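Local coordinates for cellulase (Bacillus sp. BG-CS10, PDB 5E09), which probably cleaves internal beta-1,4-glucosidic bonds of cellulose, joining a family 5 glycoside hydrolase catalytic domain to a family 46 carbohydrate-binding module, at residues V42-K48 with W90-L96; H140-S146 with E187-P193. All blocks are in the same frame, centred on the assembly; numbering follows the deposited sequence.

Contact 1 (V42-K48 with W90-L96); sequences VTRELIK and WALEEDL
This is a helix-to-helix contact on the outside of the catalytic barrel. The start of helix 44-52 packs against the end of helix 78-93. The register advances in the same sense along both segments: CA to CA, Arg44 faces Trp90 at 6.6 Å, Ile47 faces Ala91 at 6.1 Å and Lys48 faces Glu94 at 6.6 Å. Thr43 is the N-cap of the first helix. In its p rotamer, its OG1 accepts a bond from Leu46 N at 3.0 Å and also bonds to Tyr321. The second helix ends in a Schellman motif with Asp95, at positive phi, as C-prime residue. Leu96 N bonds to Ala91 O at 3.0 Å, and Asp95 N to Leu92 O at 2.9 Å. Trp90 has chi1 m and chi2 -17°. Arg44 (chi1 t, chi2 p, chi3 t) brings its CD over the face of the five-membered ring of Trp90, a CH-pi contact 3.5 Å from the ring centroid. Its guanidinium then reaches two acids. NH2 of Arg44 forms a salt bridge with Glu93 OE1 at 3.1 Å, a weak hydrogen bond by its angle. Glu94 completes the network, but its carboxylate is modelled too close to Arg44 for a reliable distance. The CA-to-CB bond of Ile47 points toward segment 90-96. Its CG2 lies 3.9 Å from Ala91 CB and 4.0 Å from Leu96 CD1. Ile47, Ala91 and Leu96 also touch Ile58 of strand 57-60. Neighbouring outer helices that share an apolar seat on the strand between them are characteristic of the (beta/alpha)8, or TIM, barrel.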
loop_
_atom_site.group_PDB
_atom_site.type_symbol
_atom_site.label_atom_id
_atom_site.label_comp_id
_atom_site.label_asym_id
_atom_site.label_seq_id
_atom_site.Cartn_x
_atom_site.Cartn_y
_atom_site.Cartn_z
ATOM N N VAL A 42 -14.097 -14.735 -8.482
ATOM C CA VAL A 42 -14.525 -14.474 -7.116
ATOM C C VAL A 42 -15.379 -15.623 -6.595
ATOM O O VAL A 42 -16.263 -16.118 -7.294
ATOM C CB VAL A 42 -15.312 -13.153 -7.020
ATOM C CG1 VAL A 42 -15.708 -12.860 -5.578
ATOM C CG2 VAL A 42 -14.491 -12.010 -7.601
ATOM N N THR A 43 -15.096 -16.057 -5.371
ATOM C CA THR A 43 -15.888 -17.099 -4.736
ATOM C C THR A 43 -16.719 -16.510 -3.605
ATOM O O THR A 43 -16.387 -15.452 -3.067
ATOM C CB THR A 43 -14.999 -18.239 -4.188
ATOM O OG1 THR A 43 -14.219 -17.762 -3.082
ATOM C CG2 THR A 43 -14.079 -18.776 -5.282
ATOM N N ARG A 44 -17.807 -17.188 -3.256
ATOM C CA ARG A 44 -18.615 -16.806 -2.104
ATOM C C ARG A 44 -17.764 -16.781 -0.833
ATOM O O ARG A 44 -17.957 -15.944 0.060
ATOM C CB ARG A 44 -19.786 -17.779 -1.937
ATOM C CG ARG A 44 -20.747 -17.442 -0.816
ATOM C CD ARG A 44 -21.513 -16.170 -1.123
ATOM N NE ARG A 44 -22.673 -16.005 -0.253
ATOM C CZ ARG A 44 -22.634 -15.392 0.925
ATOM N NH1 ARG A 44 -21.490 -14.892 1.374
ATOM N NH2 ARG A 44 -23.736 -15.282 1.657
ATOM N N GLU A 45 -16.817 -17.707 -0.763
ATOM C CA GLU A 45 -15.984 -17.858 0.420
ATOM C C GLU A 45 -15.001 -16.706 0.565
ATOM O O GLU A 45 -14.613 -16.364 1.679
ATOM C CB GLU A 45 -15.239 -19.200 0.379
ATOM C CG GLU A 45 -16.132 -20.429 0.451
ATOM C CD GLU A 45 -16.683 -20.858 -0.904
ATOM O OE1 GLU A 45 -16.422 -20.169 -1.918
ATOM O OE2 GLU A 45 -17.394 -21.887 -0.953
ATOM N N LEU A 46 -14.600 -16.110 -0.556
ATOM C CA LEU A 46 -13.747 -14.922 -0.515
ATOM C C LEU A 46 -14.455 -13.781 0.209
ATOM O O LEU A 46 -13.927 -13.200 1.169
ATOM C CB LEU A 46 -13.359 -14.488 -1.928
ATOM C CG LEU A 46 -12.362 -13.332 -1.993
ATOM C CD1 LEU A 46 -11.118 -13.695 -1.219
ATOM C CD2 LEU A 46 -12.009 -12.987 -3.430
ATOM N N ILE A 47 -15.660 -13.476 -0.258
ATOM C CA ILE A 47 -16.490 -12.436 0.334
ATOM C C ILE A 47 -16.774 -12.720 1.804
ATOM O O ILE A 47 -16.614 -11.841 2.675
ATOM C CB ILE A 47 -17.823 -12.296 -0.428
ATOM C CG1 ILE A 47 -17.569 -12.191 -1.932
ATOM C CG2 ILE A 47 -18.612 -11.099 0.072
ATOM C CD1 ILE A 47 -16.686 -11.021 -2.335
ATOM N N LYS A 48 -17.189 -13.953 2.085
ATOM C CA LYS A 48 -17.495 -14.335 3.458
ATOM C C LYS A 48 -16.264 -14.193 4.348
ATOM O O LYS A 48 -16.371 -13.789 5.501
ATOM C CB LYS A 48 -18.034 -15.768 3.524
ATOM C CG LYS A 48 -18.051 -16.347 4.934
ATOM C CD LYS A 48 -18.968 -17.545 5.068
ATOM C CE LYS A 48 -18.770 -18.214 6.416
ATOM N NZ LYS A 48 -17.322 -18.367 6.759
ATOM N N TRP A 90 -23.651 -11.089 -3.145
ATOM C CA TRP A 90 -22.976 -11.842 -2.091
ATOM C C TRP A 90 -22.515 -10.930 -0.964
ATOM O O TRP A 90 -22.711 -11.230 0.218
ATOM C CB TRP A 90 -21.772 -12.593 -2.656
ATOM C CG TRP A 90 -22.121 -13.781 -3.486
ATOM C CD1 TRP A 90 -23.316 -14.436 -3.527
ATOM C CD2 TRP A 90 -21.255 -14.468 -4.395
ATOM N NE1 TRP A 90 -23.246 -15.491 -4.405
ATOM C CE2 TRP A 90 -21.991 -15.530 -4.953
ATOM C CE3 TRP A 90 -19.926 -14.289 -4.787
ATOM C CZ2 TRP A 90 -21.446 -16.406 -5.887
ATOM C CZ3 TRP A 90 -19.386 -15.158 -5.716
ATOM C CH2 TRP A 90 -20.145 -16.205 -6.256
ATOM N N ALA A 91 -21.901 -9.814 -1.345
ATOM C CA ALA A 91 -21.372 -8.871 -0.370
ATOM C C ALA A 91 -22.490 -8.182 0.410
ATOM O O ALA A 91 -22.360 -7.945 1.609
ATOM C CB ALA A 91 -20.482 -7.848 -1.060
ATOM N N LEU A 92 -23.592 -7.865 -0.264
ATOM C CA LEU A 92 -24.744 -7.291 0.429
ATOM C C LEU A 92 -25.342 -8.303 1.414
ATOM O O LEU A 92 -25.751 -7.933 2.514
ATOM C CB LEU A 92 -25.799 -6.812 -0.573
ATOM C CG LEU A 92 -25.402 -5.567 -1.380
ATOM C CD1 LEU A 92 -26.393 -5.281 -2.497
ATOM C CD2 LEU A 92 -25.246 -4.353 -0.469
ATOM N N GLU A 93 -25.364 -9.578 1.022
ATOM C CA GLU A 93 -25.836 -10.663 1.884
ATOM C C GLU A 93 -25.020 -10.788 3.167
ATOM O O GLU A 93 -25.561 -11.119 4.219
ATOM C CB GLU A 93 -25.794 -11.997 1.140
ATOM C CG GLU A 93 -26.799 -12.137 0.015
ATOM C CD GLU A 93 -26.550 -13.383 -0.816
ATOM O OE1 GLU A 93 -26.024 -14.370 -0.255
ATOM O OE2 GLU A 93 -26.865 -13.373 -2.028
ATOM N N GLU A 94 -23.715 -10.536 3.072
ATOM C CA GLU A 94 -22.840 -10.564 4.240
ATOM C C GLU A 94 -22.966 -9.291 5.066
ATOM O O GLU A 94 -22.183 -9.071 5.993
ATOM C CB GLU A 94 -21.383 -10.758 3.820
ATOM C CG GLU A 94 -21.106 -12.087 3.145
ATOM C CD GLU A 94 -21.266 -13.263 4.092
ATOM O OE1 GLU A 94 -21.148 -13.063 5.321
ATOM O OE2 GLU A 94 -21.516 -14.389 3.609
ATOM N N ASP A 95 -23.949 -8.464 4.710
ATOM C CA ASP A 95 -24.218 -7.183 5.371
ATOM C C ASP A 95 -23.062 -6.188 5.195
ATOM O O ASP A 95 -22.882 -5.277 6.003
ATOM C CB ASP A 95 -24.518 -7.394 6.863
ATOM C CG ASP A 95 -25.867 -8.053 7.101
ATOM O OD1 ASP A 95 -26.687 -8.088 6.154
ATOM O OD2 ASP A 95 -26.105 -8.537 8.230
ATOM N N LEU A 96 -22.286 -6.364 4.132
ATOM C CA LEU A 96 -21.229 -5.416 3.804
ATOM C C LEU A 96 -21.784 -4.209 3.056
ATOM O O LEU A 96 -22.781 -4.321 2.346
ATOM C CB LEU A 96 -20.142 -6.084 2.956
ATOM C CG LEU A 96 -19.353 -7.239 3.571
ATOM C CD1 LEU A 96 -18.492 -7.915 2.504
ATOM C CD2 LEU A 96 -18.499 -6.727 4.710
#

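Contact 2 (H140-S146 with E187-P193); sequences HKLMFES and ERPLVLP
Strands 142-145 and 190-193 pair in parallel, 4.6 Å apart at closest approach of their axes and at 26° to each other. Backbone bonds set the register. Phe144 N donates weakly to Pro189 O at 3.4 Å, Val191 N donates to Phe144 O at 2.7 Å, and Ser146 N donates to Val191 O at 3.2 Å. Phe144 thus sits beside Leu190, and Glu145 beside Val191. These are the fourth and fifth strands of the eight-stranded TIM barrel, so side chains alternate between its interior and its helical coat. Apolar contacts follow this split. Inside, the SE atom of selenomethionine Met143 lies 3.9 Å from Val191 CG2. On the outer face, Phe144 CB lies 4.1 Å from Leu190 CD2, with Phe174 and Tyr175 of helix 161-181 packed against these two residues. Glu145 and Ser146 turn to partners outside the two segments: Glu145 forms a salt bridge with Arg59, and Ser146 OG bonds to Asn171. Arg188, extended at chi1 and chi2 (both t), folds back over the Phe144 ring. Its CD is 3.7 Å from the centroid of that ring, a CH-pi contact. Arg188 NH1 donates to Leu142 O at 2.9 Å, while its NE bonds to Asn185.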
loop_
_atom_site.group_PDB
_atom_site.type_symbol
_atom_site.label_atom_id
_atom_site.label_comp_id
_atom_site.label_asym_id
_atom_site.label_seq_id
_atom_site.Cartn_x
_atom_site.Cartn_y
_atom_site.Cartn_z
ATOM N N HIS A 140 -29.353 0.555 -0.182
ATOM C CA HIS A 140 -28.595 1.798 -0.112
ATOM C C HIS A 140 -27.171 1.553 0.366
ATOM O O HIS A 140 -26.319 2.438 0.285
ATOM C CB HIS A 140 -29.292 2.811 0.802
ATOM C CG HIS A 140 -30.383 3.582 0.127
ATOM N ND1 HIS A 140 -31.282 4.367 0.820
ATOM C CD2 HIS A 140 -30.721 3.692 -1.180
ATOM C CE1 HIS A 140 -32.125 4.923 -0.030
ATOM N NE2 HIS A 140 -31.808 4.530 -1.252
ATOM N N LYS A 141 -26.913 0.346 0.857
ATOM C CA LYS A 141 -25.571 -0.039 1.273
ATOM C C LYS A 141 -24.649 -0.180 0.057
ATOM O O LYS A 141 -23.429 -0.272 0.193
ATOM C CB LYS A 141 -25.615 -1.340 2.082
ATOM C CG LYS A 141 -26.407 -1.230 3.391
ATOM C CD LYS A 141 -25.643 -1.828 4.572
ATOM C CE LYS A 141 -25.986 -3.298 4.806
ATOM N NZ LYS A 141 -25.520 -4.238 3.730
ATOM N N LEU A 142 -25.241 -0.200 -1.134
ATOM C CA LEU A 142 -24.467 -0.129 -2.371
ATOM C C LEU A 142 -24.370 1.327 -2.832
ATOM O O LEU A 142 -25.379 2.025 -2.945
ATOM C CB LEU A 142 -25.094 -0.999 -3.460
ATOM C CG LEU A 142 -24.561 -0.829 -4.883
ATOM C CD1 LEU A 142 -23.125 -1.327 -4.985
ATOM C CD2 LEU A 142 -25.455 -1.561 -5.866
HETATM N N MSE A 143 -23.145 1.778 -3.076
HETATM C CA MSE A 143 -22.878 3.151 -3.481
HETATM C C MSE A 143 -22.043 3.167 -4.761
HETATM O O MSE A 143 -21.311 2.214 -5.055
HETATM C CB MSE A 143 -22.153 3.901 -2.362
HETATM C CG MSE A 143 -20.690 3.479 -2.184
HETATM SE SE MSE A 143 -19.996 3.926 -0.424
HETATM C CE MSE A 143 -20.657 2.364 0.542
ATOM N N PHE A 144 -22.154 4.257 -5.515
ATOM C CA PHE A 144 -21.442 4.411 -6.785
ATOM C C PHE A 144 -20.358 5.471 -6.677
ATOM O O PHE A 144 -20.613 6.541 -6.122
ATOM C CB PHE A 144 -22.409 4.814 -7.903
ATOM C CG PHE A 144 -23.497 3.818 -8.176
ATOM C CD1 PHE A 144 -23.330 2.472 -7.882
ATOM C CD2 PHE A 144 -24.689 4.227 -8.758
ATOM C CE1 PHE A 144 -24.341 1.553 -8.155
ATOM C CE2 PHE A 144 -25.699 3.316 -9.031
ATOM C CZ PHE A 144 -25.522 1.976 -8.728
ATOM N N GLU A 145 -19.157 5.196 -7.194
ATOM C CA GLU A 145 -18.188 6.277 -7.386
ATOM C C GLU A 145 -17.919 6.482 -8.873
ATOM O O GLU A 145 -17.759 5.522 -9.637
ATOM C CB GLU A 145 -16.871 6.044 -6.624
ATOM C CG GLU A 145 -16.187 4.756 -6.906
ATOM C CD GLU A 145 -14.720 4.726 -6.479
ATOM O OE1 GLU A 145 -14.035 5.774 -6.507
ATOM O OE2 GLU A 145 -14.248 3.632 -6.109
ATOM N N SER A 146 -17.871 7.752 -9.261
ATOM C CA SER A 146 -17.931 8.158 -10.664
ATOM C C SER A 146 -16.836 7.567 -11.536
ATOM O O SER A 146 -17.121 7.012 -12.596
ATOM C CB SER A 146 -17.874 9.678 -10.761
ATOM O OG SER A 146 -16.665 10.154 -10.201
ATOM N N GLU A 187 -31.715 8.341 -3.515
ATOM C CA GLU A 187 -30.917 8.743 -2.366
ATOM C C GLU A 187 -29.735 7.819 -2.149
ATOM O O GLU A 187 -29.164 7.801 -1.064
ATOM C CB GLU A 187 -31.765 8.813 -1.095
ATOM C CG GLU A 187 -33.214 9.195 -1.334
ATOM C CD GLU A 187 -33.981 9.389 -0.037
ATOM O OE1 GLU A 187 -33.728 8.622 0.918
ATOM O OE2 GLU A 187 -34.825 10.315 0.031
ATOM N N ARG A 188 -29.361 7.069 -3.185
ATOM C CA ARG A 188 -28.136 6.284 -3.150
ATOM C C ARG A 188 -26.929 7.188 -2.892
ATOM O O ARG A 188 -26.760 8.200 -3.560
ATOM C CB ARG A 188 -27.946 5.518 -4.457
ATOM C CG ARG A 188 -26.770 4.572 -4.423
ATOM C CD ARG A 188 -26.743 3.658 -5.629
ATOM N NE ARG A 188 -28.038 3.043 -5.904
ATOM C CZ ARG A 188 -28.540 2.006 -5.238
ATOM N NH1 ARG A 188 -27.875 1.464 -4.223
ATOM N NH2 ARG A 188 -29.722 1.516 -5.583
ATOM N N PRO A 189 -26.101 6.842 -1.896
ATOM C CA PRO A 189 -24.873 7.606 -1.669
ATOM C C PRO A 189 -23.946 7.564 -2.883
ATOM O O PRO A 189 -23.774 6.523 -3.513
ATOM C CB PRO A 189 -24.253 6.905 -0.460
ATOM C CG PRO A 189 -25.444 6.386 0.283
ATOM C CD PRO A 189 -26.377 5.908 -0.792
ATOM N N LEU A 190 -23.385 8.717 -3.216
ATOM C CA LEU A 190 -22.537 8.858 -4.387
ATOM C C LEU A 190 -21.154 9.270 -3.942
ATOM O O LEU A 190 -21.012 10.087 -3.043
ATOM C CB LEU A 190 -23.115 9.884 -5.356
ATOM C CG LEU A 190 -24.461 9.518 -5.973
ATOM C CD1 LEU A 190 -24.931 10.628 -6.908
ATOM C CD2 LEU A 190 -24.366 8.187 -6.705
ATOM N N VAL A 191 -20.135 8.697 -4.565
ATOM C CA VAL A 191 -18.769 8.936 -4.138
ATOM C C VAL A 191 -18.010 9.661 -5.249
ATOM O O VAL A 191 -17.939 9.179 -6.377
ATOM C CB VAL A 191 -18.065 7.608 -3.765
ATOM C CG1 VAL A 191 -16.635 7.862 -3.331
ATOM C CG2 VAL A 191 -18.830 6.880 -2.669
ATOM N N LEU A 192 -17.463 10.829 -4.935
ATOM C CA LEU A 192 -16.797 11.654 -5.937
ATOM C C LEU A 192 -15.325 11.843 -5.617
ATOM O O LEU A 192 -14.960 12.120 -4.468
ATOM C CB LEU A 192 -17.473 13.016 -6.050
ATOM C CG LEU A 192 -18.972 12.997 -6.327
ATOM C CD1 LEU A 192 -19.543 14.412 -6.236
ATOM C CD2 LEU A 192 -19.233 12.375 -7.692
ATOM N N PRO A 193 -14.474 11.697 -6.636
ATOM C CA PRO A 193 -13.025 11.831 -6.482
ATOM C C PRO A 193 -12.494 13.242 -6.729
ATOM O O PRO A 193 -13.059 13.991 -7.529
ATOM C CB PRO A 193 -12.489 10.875 -7.545
ATOM C CG PRO A 193 -13.519 10.959 -8.642
ATOM C CD PRO A 193 -14.845 11.200 -7.973
#

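Overall arrangement
Both contacts belong to the family 5 catalytic barrel, and their centres lie about 19 Å apart. Contact 1 joins two outer helices, whereas contact 2 joins two strands of the wall. Strand 97-100 connects them. It begins right after Leu96 and pairs with strand 142-145 through Val98 and Leu100. The two contacts also touch directly: Lys141 NZ is 3.1 Å from Leu96 O, a probable hydrogen bond, and Leu92 CD2 is 4.2 Å from Leu142 N. In this family the active site lies at the C-terminal ends of the barrel strands, so the Ser146 and Pro193 end of contact 2 is probably nearer to it than this junction.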